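Local coordinates for clostripain-related protein (Bacteroides thetaiotaomicron, PDB 5L20), which is probably a cysteine peptidase of the clostripain (C11) family, this chain being the N-terminal part of its peptidase domain, at residues 7-12 / 101-106; 11-16 / 91-96; 25-30 / 49-54; 45-50 / 61-66. All coordinates share one frame; numbering follows the deposited sequence.

Interaction 1: 7-12 / 101-106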
loop_
_atom_site.group_PDB
_atom_site.type_symbol
_atom_site.label_atom_id
_atom_site.label_comp_id
_atom_site.label_asym_id
_atom_site.label_seq_id
_atom_site.Cartn_x
_atom_site.Cartn_y
_atom_site.Cartn_z
ATOM N N PRO A 7 16.000 -8.443 2.917
ATOM C CA PRO A 7 14.965 -9.324 2.356
ATOM C C PRO A 7 14.879 -9.159 0.851
ATOM O O PRO A 7 14.883 -8.040 0.340
ATOM C CB PRO A 7 13.680 -8.846 3.038
ATOM C CG PRO A 7 13.947 -7.418 3.346
ATOM C CD PRO A 7 15.414 -7.301 3.636
ATOM N N THR A 8 14.834 -10.268 0.133
ATOM C CA THR A 8 14.865 -10.192 -1.314
ATOM C C THR A 8 13.826 -11.080 -1.972
ATOM O O THR A 8 13.764 -11.123 -3.195
ATOM C CB THR A 8 16.238 -10.598 -1.881
ATOM O OG1 THR A 8 16.587 -11.901 -1.398
ATOM C CG2 THR A 8 17.322 -9.575 -1.503
ATOM N N GLU A 9 13.026 -11.812 -1.197
ATOM C CA GLU A 9 12.134 -12.778 -1.845
ATOM C C GLU A 9 10.805 -12.182 -2.341
ATOM O O GLU A 9 10.399 -12.460 -3.477
ATOM C CB GLU A 9 11.830 -13.975 -0.927
ATOM C CG GLU A 9 13.027 -14.880 -0.653
ATOM C CD GLU A 9 13.647 -15.445 -1.917
ATOM O OE1 GLU A 9 12.894 -15.880 -2.817
ATOM O OE2 GLU A 9 14.896 -15.441 -2.013
ATOM N N GLN A 10 10.134 -11.397 -1.504
ATOM C CA GLN A 10 8.772 -10.979 -1.825
ATOM C C GLN A 10 8.462 -9.613 -1.277
ATOM O O GLN A 10 8.847 -9.290 -0.173
ATOM C CB GLN A 10 7.758 -11.982 -1.265
ATOM C CG GLN A 10 6.307 -11.655 -1.624
ATOM C CD GLN A 10 5.361 -12.278 -0.628
ATOM O OE1 GLN A 10 5.674 -12.372 0.565
ATOM N NE2 GLN A 10 4.165 -12.649 -1.086
ATOM N N THR A 11 7.787 -8.792 -2.083
ATOM C CA THR A 11 7.179 -7.557 -1.630
ATOM C C THR A 11 5.677 -7.709 -1.708
ATOM O O THR A 11 5.141 -8.053 -2.789
ATOM C CB THR A 11 7.566 -6.387 -2.539
ATOM O OG1 THR A 11 8.984 -6.223 -2.544
ATOM C CG2 THR A 11 6.906 -5.118 -2.090
ATOM N N VAL A 12 5.003 -7.474 -0.587
ATOM C CA VAL A 12 3.548 -7.387 -0.571
ATOM C C VAL A 12 3.205 -5.902 -0.616
ATOM O O VAL A 12 3.553 -5.145 0.307
ATOM C CB VAL A 12 2.934 -8.042 0.699
ATOM C CG1 VAL A 12 1.432 -7.864 0.737
ATOM C CG2 VAL A 12 3.296 -9.538 0.764
ATOM N N PRO A 101 13.408 -3.995 -3.938
ATOM C CA PRO A 101 13.797 -4.919 -4.996
ATOM C C PRO A 101 13.705 -6.364 -4.528
ATOM O O PRO A 101 14.459 -6.769 -3.639
ATOM C CB PRO A 101 15.264 -4.546 -5.281
ATOM C CG PRO A 101 15.524 -3.330 -4.480
ATOM C CD PRO A 101 14.553 -3.242 -3.392
ATOM N N THR A 102 12.774 -7.132 -5.091
ATOM C CA THR A 102 12.569 -8.506 -4.644
ATOM C C THR A 102 12.282 -9.362 -5.859
ATOM O O THR A 102 11.980 -8.839 -6.933
ATOM C CB THR A 102 11.385 -8.634 -3.635
ATOM O OG1 THR A 102 10.201 -8.048 -4.198
ATOM C CG2 THR A 102 11.674 -7.930 -2.313
ATOM N N LYS A 103 12.355 -10.679 -5.677
ATOM C CA LYS A 103 12.094 -11.617 -6.742
ATOM C C LYS A 103 10.620 -11.595 -7.151
ATOM O O LYS A 103 10.290 -11.703 -8.339
ATOM C CB LYS A 103 12.485 -13.031 -6.325
ATOM C CG LYS A 103 13.986 -13.228 -6.191
ATOM C CD LYS A 103 14.332 -14.598 -5.645
ATOM C CE LYS A 103 15.834 -14.709 -5.392
ATOM N NZ LYS A 103 16.194 -15.987 -4.716
ATOM N N ARG A 104 9.758 -11.499 -6.157
ATOM C CA ARG A 104 8.315 -11.578 -6.374
ATOM C C ARG A 104 7.606 -10.351 -5.809
ATOM O O ARG A 104 8.061 -9.750 -4.824
ATOM C CB ARG A 104 7.713 -12.812 -5.667
ATOM C CG ARG A 104 8.204 -14.207 -6.052
ATOM C CD ARG A 104 7.424 -15.245 -5.143
ATOM N NE ARG A 104 8.104 -15.604 -3.885
ATOM C CZ ARG A 104 7.574 -15.672 -2.649
ATOM N NH1 ARG A 104 6.293 -15.386 -2.370
ATOM N NH2 ARG A 104 8.366 -16.036 -1.645
ATOM N N TYR A 105 6.455 -10.036 -6.408
ATOM C CA TYR A 105 5.555 -8.969 -5.952
ATOM C C TYR A 105 4.136 -9.440 -5.920
ATOM O O TYR A 105 3.739 -10.223 -6.773
ATOM C CB TYR A 105 5.626 -7.742 -6.899
ATOM C CG TYR A 105 6.992 -7.096 -6.862
ATOM C CD1 TYR A 105 8.045 -7.598 -7.616
ATOM C CD2 TYR A 105 7.222 -6.006 -6.028
ATOM C CE1 TYR A 105 9.323 -7.040 -7.539
ATOM C CE2 TYR A 105 8.508 -5.439 -5.948
ATOM C CZ TYR A 105 9.521 -5.977 -6.701
ATOM O OH TYR A 105 10.786 -5.405 -6.594
ATOM N N SER A 106 3.386 -8.980 -4.928
ATOM C CA SER A 106 1.953 -9.190 -4.896
ATOM C C SER A 106 1.245 -7.883 -4.583
ATOM O O SER A 106 1.885 -6.942 -4.095
ATOM C CB SER A 106 1.572 -10.239 -3.855
ATOM O OG SER A 106 1.849 -9.768 -2.547
HETATM O O HOH W 1 15.793 -6.212 -1.589
#

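Interaction 2: 11-16 / 91-96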
loop_
_atom_site.group_PDB
_atom_site.type_symbol
_atom_site.label_atom_id
_atom_site.label_comp_id
_atom_site.label_asym_id
_atom_site.label_seq_id
_atom_site.Cartn_x
_atom_site.Cartn_y
_atom_site.Cartn_z
ATOM N N THR A 11 7.787 -8.792 -2.083
ATOM C CA THR A 11 7.179 -7.557 -1.630
ATOM C C THR A 11 5.677 -7.709 -1.708
ATOM O O THR A 11 5.141 -8.053 -2.789
ATOM C CB THR A 11 7.566 -6.387 -2.539
ATOM O OG1 THR A 11 8.984 -6.223 -2.544
ATOM C CG2 THR A 11 6.906 -5.118 -2.090
ATOM N N VAL A 12 5.003 -7.474 -0.587
ATOM C CA VAL A 12 3.548 -7.387 -0.571
ATOM C C VAL A 12 3.205 -5.902 -0.616
ATOM O O VAL A 12 3.553 -5.145 0.307
ATOM C CB VAL A 12 2.934 -8.042 0.699
ATOM C CG1 VAL A 12 1.432 -7.864 0.737
ATOM C CG2 VAL A 12 3.296 -9.538 0.764
ATOM N N PHE A 13 2.565 -5.479 -1.702
ATOM C CA PHE A 13 2.200 -4.084 -1.888
ATOM C C PHE A 13 0.722 -3.882 -1.604
ATOM O O PHE A 13 -0.122 -4.354 -2.366
ATOM C CB PHE A 13 2.551 -3.645 -3.307
ATOM C CG PHE A 13 2.141 -2.232 -3.628
ATOM C CD1 PHE A 13 2.357 -1.196 -2.716
ATOM C CD2 PHE A 13 1.573 -1.936 -4.869
ATOM C CE1 PHE A 13 1.978 0.101 -3.042
ATOM C CE2 PHE A 13 1.216 -0.652 -5.188
ATOM C CZ PHE A 13 1.409 0.367 -4.285
ATOM N N MET A 14 0.417 -3.158 -0.530
ATOM C CA MET A 14 -0.942 -2.803 -0.185
ATOM C C MET A 14 -1.229 -1.435 -0.794
ATOM O O MET A 14 -0.576 -0.429 -0.421
ATOM C CB MET A 14 -1.139 -2.781 1.329
ATOM C CG MET A 14 -2.597 -2.513 1.692
ATOM S SD MET A 14 -2.874 -2.711 3.465
ATOM C CE MET A 14 -3.827 -4.221 3.386
ATOM N N TYR A 15 -2.216 -1.397 -1.671
ATOM C CA TYR A 15 -2.526 -0.238 -2.503
ATOM C C TYR A 15 -3.923 0.266 -2.153
ATOM O O TYR A 15 -4.922 -0.452 -2.358
ATOM C CB TYR A 15 -2.443 -0.658 -3.982
ATOM C CG TYR A 15 -2.817 0.405 -4.990
ATOM C CD1 TYR A 15 -2.122 1.599 -5.022
ATOM C CD2 TYR A 15 -3.851 0.221 -5.904
ATOM C CE1 TYR A 15 -2.427 2.583 -5.948
ATOM C CE2 TYR A 15 -4.157 1.204 -6.864
ATOM C CZ TYR A 15 -3.444 2.370 -6.870
ATOM O OH TYR A 15 -3.748 3.371 -7.746
ATOM N N LEU A 16 -3.967 1.475 -1.574
ATOM C CA LEU A 16 -5.183 2.027 -0.993
ATOM C C LEU A 16 -5.446 3.406 -1.606
ATOM O O LEU A 16 -5.264 4.455 -0.948
ATOM C CB LEU A 16 -5.082 2.093 0.547
ATOM C CG LEU A 16 -4.806 0.744 1.219
ATOM C CD1 LEU A 16 -4.370 0.981 2.673
ATOM C CD2 LEU A 16 -6.047 -0.126 1.145
ATOM N N SER A 91 4.050 4.478 -12.391
ATOM C CA SER A 91 5.049 5.216 -11.645
ATOM C C SER A 91 5.075 4.811 -10.166
ATOM O O SER A 91 6.160 4.677 -9.570
ATOM C CB SER A 91 4.810 6.710 -11.793
ATOM O OG SER A 91 5.862 7.419 -11.169
ATOM N N ILE A 92 3.891 4.595 -9.587
ATOM C CA ILE A 92 3.819 4.128 -8.199
ATOM C C ILE A 92 4.468 2.737 -8.064
ATOM O O ILE A 92 5.249 2.493 -7.143
ATOM C CB ILE A 92 2.356 4.120 -7.686
ATOM C CG1 ILE A 92 1.867 5.557 -7.546
ATOM C CG2 ILE A 92 2.243 3.430 -6.339
ATOM C CD1 ILE A 92 0.347 5.679 -7.495
ATOM N N LEU A 93 4.159 1.848 -9.009
ATOM C CA LEU A 93 4.752 0.519 -8.944
ATOM C C LEU A 93 6.272 0.553 -9.172
ATOM O O LEU A 93 7.004 -0.291 -8.664
ATOM C CB LEU A 93 4.087 -0.396 -9.972
ATOM C CG LEU A 93 2.659 -0.805 -9.644
ATOM C CD1 LEU A 93 2.094 -1.576 -10.801
ATOM C CD2 LEU A 93 2.597 -1.657 -8.375
ATOM N N ASN A 94 6.761 1.518 -9.956
ATOM C CA ASN A 94 8.219 1.655 -10.118
ATOM C C ASN A 94 8.868 2.166 -8.821
ATOM O O ASN A 94 9.951 1.726 -8.452
ATOM C CB ASN A 94 8.570 2.598 -11.277
ATOM C CG ASN A 94 8.324 1.964 -12.632
ATOM O OD1 ASN A 94 8.239 0.730 -12.754
ATOM N ND2 ASN A 94 8.215 2.799 -13.666
ATOM N N ASP A 95 8.149 3.034 -8.104
ATOM C CA ASP A 95 8.612 3.451 -6.771
ATOM C C ASP A 95 8.699 2.210 -5.853
ATOM O O ASP A 95 9.677 2.018 -5.135
ATOM C CB ASP A 95 7.659 4.472 -6.151
ATOM C CG ASP A 95 7.750 5.851 -6.779
ATOM O OD1 ASP A 95 8.782 6.179 -7.411
ATOM O OD2 ASP A 95 6.783 6.611 -6.576
ATOM N N VAL A 96 7.650 1.382 -5.852
ATOM C CA VAL A 96 7.654 0.187 -5.000
ATOM C C VAL A 96 8.865 -0.683 -5.314
ATOM O O VAL A 96 9.564 -1.167 -4.411
ATOM C CB VAL A 96 6.335 -0.619 -5.191
ATOM C CG1 VAL A 96 6.432 -2.001 -4.493
ATOM C CG2 VAL A 96 5.188 0.197 -4.638
#

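Interaction 3: 25-30 / 49-54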
loop_
_atom_site.group_PDB
_atom_site.type_symbol
_atom_site.label_atom_id
_atom_site.label_comp_id
_atom_site.label_asym_id
_atom_site.label_seq_id
_atom_site.Cartn_x
_atom_site.Cartn_y
_atom_site.Cartn_z
ATOM N N ASN A 25 -11.724 2.903 7.501
ATOM C CA ASN A 25 -11.629 1.444 7.428
ATOM C C ASN A 25 -10.225 1.004 7.017
ATOM O O ASN A 25 -9.702 0.016 7.509
ATOM C CB ASN A 25 -12.669 0.882 6.459
ATOM C CG ASN A 25 -14.092 1.267 6.839
ATOM O OD1 ASN A 25 -14.634 2.259 6.342
ATOM N ND2 ASN A 25 -14.696 0.490 7.725
ATOM N N PHE A 26 -9.595 1.744 6.095
ATOM C CA PHE A 26 -8.249 1.416 5.667
ATOM C C PHE A 26 -7.239 1.542 6.813
ATOM O O PHE A 26 -6.315 0.729 6.946
ATOM C CB PHE A 26 -7.811 2.332 4.515
ATOM C CG PHE A 26 -8.560 2.113 3.211
ATOM C CD1 PHE A 26 -9.373 1.011 2.990
ATOM C CD2 PHE A 26 -8.424 3.054 2.202
ATOM C CE1 PHE A 26 -10.035 0.870 1.789
ATOM C CE2 PHE A 26 -9.074 2.924 1.006
ATOM C CZ PHE A 26 -9.885 1.849 0.793
ATOM N N TYR A 27 -7.376 2.590 7.631
ATOM C CA TYR A 27 -6.493 2.712 8.771
ATOM C C TYR A 27 -6.603 1.494 9.697
ATOM O O TYR A 27 -5.595 1.008 10.179
ATOM C CB TYR A 27 -6.781 4.005 9.538
ATOM C CG TYR A 27 -6.219 5.234 8.854
ATOM C CD1 TYR A 27 -4.852 5.322 8.570
ATOM C CD2 TYR A 27 -7.038 6.298 8.503
ATOM C CE1 TYR A 27 -4.317 6.453 7.939
ATOM C CE2 TYR A 27 -6.515 7.436 7.873
ATOM C CZ TYR A 27 -5.164 7.498 7.606
ATOM O OH TYR A 27 -4.637 8.622 6.985
ATOM N N GLN A 28 -7.815 0.970 9.873
ATOM C CA GLN A 28 -7.992 -0.219 10.703
ATOM C C GLN A 28 -7.423 -1.462 10.007
ATOM O O GLN A 28 -6.839 -2.336 10.646
ATOM C CB GLN A 28 -9.479 -0.407 11.043
ATOM C CG GLN A 28 -9.821 -1.650 11.879
ATOM C CD GLN A 28 -9.153 -1.645 13.259
ATOM O OE1 GLN A 28 -8.944 -0.588 13.854
ATOM N NE2 GLN A 28 -8.808 -2.825 13.758
ATOM N N ASN A 29 -7.578 -1.541 8.677
ATOM C CA ASN A 29 -6.913 -2.617 7.938
ATOM C C ASN A 29 -5.381 -2.614 8.160
ATOM O O ASN A 29 -4.742 -3.660 8.369
ATOM C CB ASN A 29 -7.160 -2.505 6.423
ATOM C CG ASN A 29 -8.605 -2.759 6.019
ATOM O OD1 ASN A 29 -9.125 -2.086 5.145
ATOM N ND2 ASN A 29 -9.262 -3.745 6.651
ATOM N N ILE A 30 -4.780 -1.428 8.108
ATOM C CA ILE A 30 -3.344 -1.303 8.320
ATOM C C ILE A 30 -2.973 -1.696 9.752
ATOM O O ILE A 30 -2.023 -2.448 9.967
ATOM C CB ILE A 30 -2.857 0.138 7.992
ATOM C CG1 ILE A 30 -2.987 0.406 6.474
ATOM C CG2 ILE A 30 -1.380 0.308 8.430
ATOM C CD1 ILE A 30 -2.910 1.869 6.102
ATOM N N ILE A 49 3.198 0.036 1.611
ATOM C CA ILE A 49 1.845 0.532 1.531
ATOM C C ILE A 49 1.798 1.888 0.853
ATOM O O ILE A 49 2.587 2.775 1.198
ATOM C CB ILE A 49 1.204 0.632 2.925
ATOM C CG1 ILE A 49 1.346 -0.730 3.629
ATOM C CG2 ILE A 49 -0.229 1.121 2.815
ATOM C CD1 ILE A 49 0.613 -0.853 4.942
ATOM N N PHE A 50 0.929 2.024 -0.145
ATOM C CA PHE A 50 0.561 3.311 -0.734
ATOM C C PHE A 50 -0.816 3.639 -0.233
ATOM O O PHE A 50 -1.757 2.875 -0.462
ATOM C CB PHE A 50 0.561 3.261 -2.263
ATOM C CG PHE A 50 0.017 4.494 -2.933
ATOM C CD1 PHE A 50 -1.349 4.641 -3.180
ATOM C CD2 PHE A 50 0.898 5.506 -3.348
ATOM C CE1 PHE A 50 -1.831 5.780 -3.864
ATOM C CE2 PHE A 50 0.429 6.632 -4.020
ATOM C CZ PHE A 50 -0.930 6.776 -4.280
ATOM N N MET A 51 -0.978 4.775 0.443
ATOM C CA MET A 51 -2.307 5.163 0.872
ATOM C C MET A 51 -2.585 6.638 0.622
ATOM O O MET A 51 -1.793 7.499 1.034
ATOM C CB MET A 51 -2.536 4.846 2.352
ATOM C CG MET A 51 -3.918 5.256 2.773
ATOM S SD MET A 51 -4.291 4.733 4.444
ATOM C CE MET A 51 -5.813 5.616 4.698
ATOM N N CYS A 52 -3.687 6.915 -0.061
ATOM C CA CYS A 52 -4.210 8.281 -0.194
ATOM C C CYS A 52 -4.800 8.705 1.139
ATOM O O CYS A 52 -5.714 8.062 1.645
ATOM C CB CYS A 52 -5.272 8.368 -1.289
ATOM S SG CYS A 52 -4.624 8.277 -2.967
ATOM N N THR A 53 -4.283 9.789 1.709
ATOM C CA THR A 53 -4.867 10.301 2.943
ATOM C C THR A 53 -5.945 11.337 2.623
ATOM O O THR A 53 -6.816 11.620 3.458
ATOM C CB THR A 53 -3.800 10.917 3.830
ATOM O OG1 THR A 53 -3.096 11.894 3.063
ATOM C CG2 THR A 53 -2.797 9.862 4.292
ATOM N N THR A 54 -5.854 11.932 1.429
ATOM C CA THR A 54 -6.938 12.712 0.829
ATOM C C THR A 54 -7.005 12.340 -0.640
ATOM O O THR A 54 -6.181 11.535 -1.108
ATOM C CB THR A 54 -6.721 14.243 0.955
ATOM O OG1 THR A 54 -5.712 14.656 0.020
ATOM C CG2 THR A 54 -6.312 14.642 2.385
HETATM O O HOH W 2 -6.599 10.587 6.119
#

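Interaction 4: 45-50 / 61-66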
loop_
_atom_site.group_PDB
_atom_site.type_symbol
_atom_site.label_atom_id
_atom_site.label_comp_id
_atom_site.label_asym_id
_atom_site.label_seq_id
_atom_site.Cartn_x
_atom_site.Cartn_y
_atom_site.Cartn_z
ATOM N N GLU A 45 10.835 -10.886 3.338
ATOM C CA GLU A 45 9.769 -10.138 2.658
ATOM C C GLU A 45 9.671 -8.726 3.192
ATOM O O GLU A 45 10.085 -8.461 4.324
ATOM C CB GLU A 45 8.416 -10.839 2.825
ATOM C CG GLU A 45 8.369 -12.299 2.371
ATOM C CD GLU A 45 8.765 -13.288 3.466
ATOM O OE1 GLU A 45 8.958 -12.872 4.633
ATOM O OE2 GLU A 45 8.873 -14.492 3.150
ATOM N N ARG A 46 9.105 -7.831 2.379
ATOM C CA ARG A 46 8.768 -6.478 2.819
ATOM C C ARG A 46 7.287 -6.215 2.574
ATOM O O ARG A 46 6.711 -6.744 1.614
ATOM C CB ARG A 46 9.579 -5.420 2.071
ATOM C CG ARG A 46 11.095 -5.364 2.362
ATOM C CD ARG A 46 11.686 -4.012 1.865
ATOM N NE ARG A 46 13.140 -3.988 1.768
ATOM C CZ ARG A 46 13.841 -4.495 0.751
ATOM N NH1 ARG A 46 13.224 -5.097 -0.268
ATOM N NH2 ARG A 46 15.170 -4.430 0.760
ATOM N N ILE A 47 6.695 -5.376 3.415
ATOM C CA ILE A 47 5.346 -4.877 3.212
ATOM C C ILE A 47 5.452 -3.387 2.918
ATOM O O ILE A 47 5.989 -2.631 3.745
ATOM C CB ILE A 47 4.440 -5.095 4.436
ATOM C CG1 ILE A 47 4.238 -6.600 4.670
ATOM C CG2 ILE A 47 3.106 -4.400 4.202
ATOM C CD1 ILE A 47 3.462 -6.941 5.894
ATOM N N ILE A 48 4.961 -2.981 1.756
ATOM C CA ILE A 48 4.994 -1.593 1.300
ATOM C C ILE A 48 3.555 -1.140 1.101
ATOM O O ILE A 48 2.763 -1.880 0.504
ATOM C CB ILE A 48 5.755 -1.448 -0.036
ATOM C CG1 ILE A 48 7.173 -2.025 0.046
ATOM C CG2 ILE A 48 5.682 0.008 -0.528
ATOM C CD1 ILE A 48 8.059 -1.288 1.066
ATOM N N ILE A 49 3.198 0.036 1.611
ATOM C CA ILE A 49 1.845 0.532 1.531
ATOM C C ILE A 49 1.798 1.888 0.853
ATOM O O ILE A 49 2.587 2.775 1.198
ATOM C CB ILE A 49 1.204 0.632 2.925
ATOM C CG1 ILE A 49 1.346 -0.730 3.629
ATOM C CG2 ILE A 49 -0.229 1.121 2.815
ATOM C CD1 ILE A 49 0.613 -0.853 4.942
ATOM N N PHE A 50 0.929 2.024 -0.145
ATOM C CA PHE A 50 0.561 3.311 -0.734
ATOM C C PHE A 50 -0.816 3.639 -0.233
ATOM O O PHE A 50 -1.757 2.875 -0.462
ATOM C CB PHE A 50 0.561 3.261 -2.263
ATOM C CG PHE A 50 0.017 4.494 -2.933
ATOM C CD1 PHE A 50 -1.349 4.641 -3.180
ATOM C CD2 PHE A 50 0.898 5.506 -3.348
ATOM C CE1 PHE A 50 -1.831 5.780 -3.864
ATOM C CE2 PHE A 50 0.429 6.632 -4.020
ATOM C CZ PHE A 50 -0.930 6.776 -4.280
ATOM N N PHE A 61 4.890 3.984 2.364
ATOM C CA PHE A 61 5.696 3.640 3.535
ATOM C C PHE A 61 5.869 2.137 3.694
ATOM O O PHE A 61 5.130 1.337 3.079
ATOM C CB PHE A 61 5.095 4.246 4.831
ATOM C CG PHE A 61 3.711 3.745 5.183
ATOM C CD1 PHE A 61 2.587 4.357 4.647
ATOM C CD2 PHE A 61 3.545 2.721 6.092
ATOM C CE1 PHE A 61 1.306 3.929 4.997
ATOM C CE2 PHE A 61 2.254 2.270 6.440
ATOM C CZ PHE A 61 1.163 2.876 5.904
ATOM N N GLU A 62 6.845 1.755 4.500
ATOM C CA GLU A 62 7.121 0.355 4.758
ATOM C C GLU A 62 6.694 -0.007 6.175
ATOM O O GLU A 62 6.848 0.800 7.096
ATOM C CB GLU A 62 8.607 0.046 4.549
ATOM C CG GLU A 62 8.985 -1.387 4.882
ATOM C CD GLU A 62 10.417 -1.719 4.523
ATOM O OE1 GLU A 62 11.125 -0.817 4.027
ATOM O OE2 GLU A 62 10.841 -2.889 4.704
ATOM N N LEU A 63 6.097 -1.194 6.339
ATOM C CA LEU A 63 5.875 -1.759 7.674
ATOM C C LEU A 63 7.014 -2.681 7.951
ATOM O O LEU A 63 7.223 -3.646 7.210
ATOM C CB LEU A 63 4.569 -2.546 7.750
ATOM C CG LEU A 63 3.261 -1.795 7.703
ATOM C CD1 LEU A 63 2.166 -2.826 7.974
ATOM C CD2 LEU A 63 3.232 -0.667 8.719
ATOM N N ALA A 64 7.759 -2.416 9.010
ATOM C CA ALA A 64 8.866 -3.293 9.322
ATOM C C ALA A 64 8.904 -3.636 10.798
ATOM O O ALA A 64 8.211 -3.037 11.614
ATOM C CB ALA A 64 10.173 -2.663 8.891
ATOM N N TYR A 65 9.702 -4.641 11.113
ATOM C CA TYR A 65 9.862 -5.081 12.484
ATOM C C TYR A 65 11.226 -4.605 12.967
ATOM O O TYR A 65 12.245 -4.929 12.365
ATOM C CB TYR A 65 9.735 -6.597 12.569
ATOM C CG TYR A 65 9.813 -7.169 13.964
ATOM C CD1 TYR A 65 8.724 -7.103 14.826
ATOM C CD2 TYR A 65 10.973 -7.794 14.414
ATOM C CE1 TYR A 65 8.790 -7.636 16.105
ATOM C CE2 TYR A 65 11.049 -8.330 15.693
ATOM C CZ TYR A 65 9.953 -8.248 16.530
ATOM O OH TYR A 65 10.020 -8.780 17.797
ATOM N N GLU A 66 11.243 -3.810 14.030
ATOM C CA GLU A 66 12.494 -3.252 14.532
ATOM C C GLU A 66 12.426 -3.119 16.045
ATOM O O GLU A 66 11.406 -2.682 16.581
ATOM C CB GLU A 66 12.783 -1.892 13.883
HETATM O O HOH W 3 8.872 -4.590 5.485
#

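Interaction 1: 7-12 / 101-106
Strands 10-12 and 104-106 run side by side in the same direction, 14° between them and 4.7 Å between their axes, pairing Q10 with R104, T11 with Y105 and V12 with S106. They form the parallel edge of a mixed sheet, consistent with the caspase-like alpha/beta fold of C11 peptidases; strand 104-109 is outermost on this side within this chain. T11 is bonded through both its backbone polar atoms: T11 N donates to R104 O at 2.9 Å, and T11 O receives S106 N nearly along the C=O axis. Bonding begins before the strands do, T8 O taking K103 N and E9 O taking R104 N. T102 OG1 stands in the crowded position between its backbone N and carbonyl carbon (chi1 53°) and donates to R104 O, 2.8 Å away and above the carbonyl plane, so two donors grip that oxygen. T102 OG1 also lies 2.7 Å from T11 OG1, which hydrogen-bonds S100 OG. Y105 lies alongside T11, its CD2 3.5 Å from T11 CB, and its OH accepts T102 N at 3.0 Å while bonding S100 O. On the other face R104, bent at chi3, sets its guanidinium obliquely across Q10, with Q10 CB over one face. Just before the strands the bent E9 and extended K103 point the same way, and K103 NZ meets the syn lone pair of E9 OE2 at 3.0 Å in a salt bridge.

Interaction 2: 11-16 / 91-96
Helix 86-99 lies over one face of the mixed sheet as a layer of the alpha/beta sandwich, and here its segment 91-96 packs on strand 11-16, an inner strand. The two axes are 10.8 Å apart and their directions differ by 145°, so the helix runs obliquely against the strand and I92, L93 and V96 meet the alternate side chains T11, F13 and Y15. F13 carries most of the contact. Its CG is anti to the backbone N (chi1 177°), which sends the ring up into the helix. V96 CG2, the methyl beside its own backbone N, sits over the centre of that ring, 3.6 Å from the centroid and only 14° off the normal: a CH-pi contact. I92 CG2 meets the end of the ring, 3.8 Å from F13 CZ, and L93 CD2 lies along its CE2-CD2 side, 3.6 Å from F13 CE2. F50 of the adjacent strand 45-52 and L60 of the strand beyond it also touch F13. An alanine in place of F13 removes the ring under V96 CG2 and its contacts to I92 and L93, and would probably loosen the helix on the sheet. The flanks are lighter: I92 CD1 comes obliquely toward Y15, whose ring also meets that of F50, and the methyl T11 CG2 touches the other branch of V96, CG1, at 4.0 Å.

Interaction 3: 25-30 / 49-54
The Met-aromatic contact dominates. M51 is extended throughout, CG anti to the backbone N and each later torsion near 180°, so its thioether reaches straight from the strand to the helix and crosses Y27 at about a right angle. The methyl M51 CE sits over one face of the ring, 3.6 Å from the Y27 centroid and 15° off the normal, while M51 SD lies more obliquely at 4.3 Å from the same centroid. Aliphatic contacts add to it: F26 CB is 3.8 Å from M51 CE, I30 CD1 is 3.6 Å from M51 SD, and one turn along the helix from F26, I30 CG1 meets I49 CD1 at 4.1 Å. Helix 23-37 is the crossover of a beta-alpha-beta unit between strands 10-16 and 45-52; segments 25-30 and 49-52 run nearly antiparallel, at 161°. An alanine in place of M51 takes away the thioether over the Y27 ring, and would probably leave that face, F26 CB and I30 CD1 less well packed. F26 also packs on a modified side chain of the bound peptide. The polar link is at T53, where the chain turns a corner: a water in the plane of the Y27 ring hydrogen-bonds Y27 OH and donates to T53 O at 2.9 Å.

Interaction 4: 45-50 / 61-66
I49 and F61 pack side by side at the apolar centre. F61 CG takes the crowded position between its backbone N and carbonyl carbon (chi1 62°), which lays the ring flat along I49. I49 CB comes over one ring face, 3.9 Å from the F61 centroid in a CH-pi contact, with I49 CG2 and CD1 also against the ring atoms. L63 adds its two branches: CD2 lies in the ring plane at the F61 edge, and CD1 touches I49 CD1 at 3.9 Å. I47 continues this face beside L63, covered by L33 and V37 of helix 23-37, while H72 stacks with the F61 ring. The two strands are the arms of an antiparallel beta hairpin, 45-52 with 57-66. I49 and F61 are a hydrogen-bonded pair: I49 N reaches F61 O at 2.8 Å, nearly straight at 169°, and F61 N returns to I49 O at 2.9 Å. Further out L63 N donates to I47 O, and beyond it a water stands between the strands, accepting from I47 N and lying 2.6 Å from L63 O and 2.7 Å from E62 OE2. On the opposite face the extended E62 crosses I48 CD1 and rests OE2 against R46 CD (3.2 Å), in the guanidinium plane, with only a long salt bridge to R46 NE at 3.9 Å; the stronger partner of R46 is S100 OG, bonded to NH1.

All four contacts share one sheet. Interactions 1 and 2 overlap at T11 and V12, and F13 N continues the ladder to S106 O (2.9 Å). Strand 10-16 passes the sheet on to strand 45-52: V12 N to R46 O (2.9 Å) joins interaction 1 to interaction 4, and L16 N to F50 O (2.8 Å) joins interaction 2 to interactions 3 and 4. The helices of interactions 2 and 3 cover opposite faces. Interactions 3 and 4 share I49 and F50, and I30 CD1 approaches F61 CZ at 4.2 Å. Interactions 1 and 3 lie farthest apart, centres about 21 Å, and interaction 3 touches the bound peptide through F26.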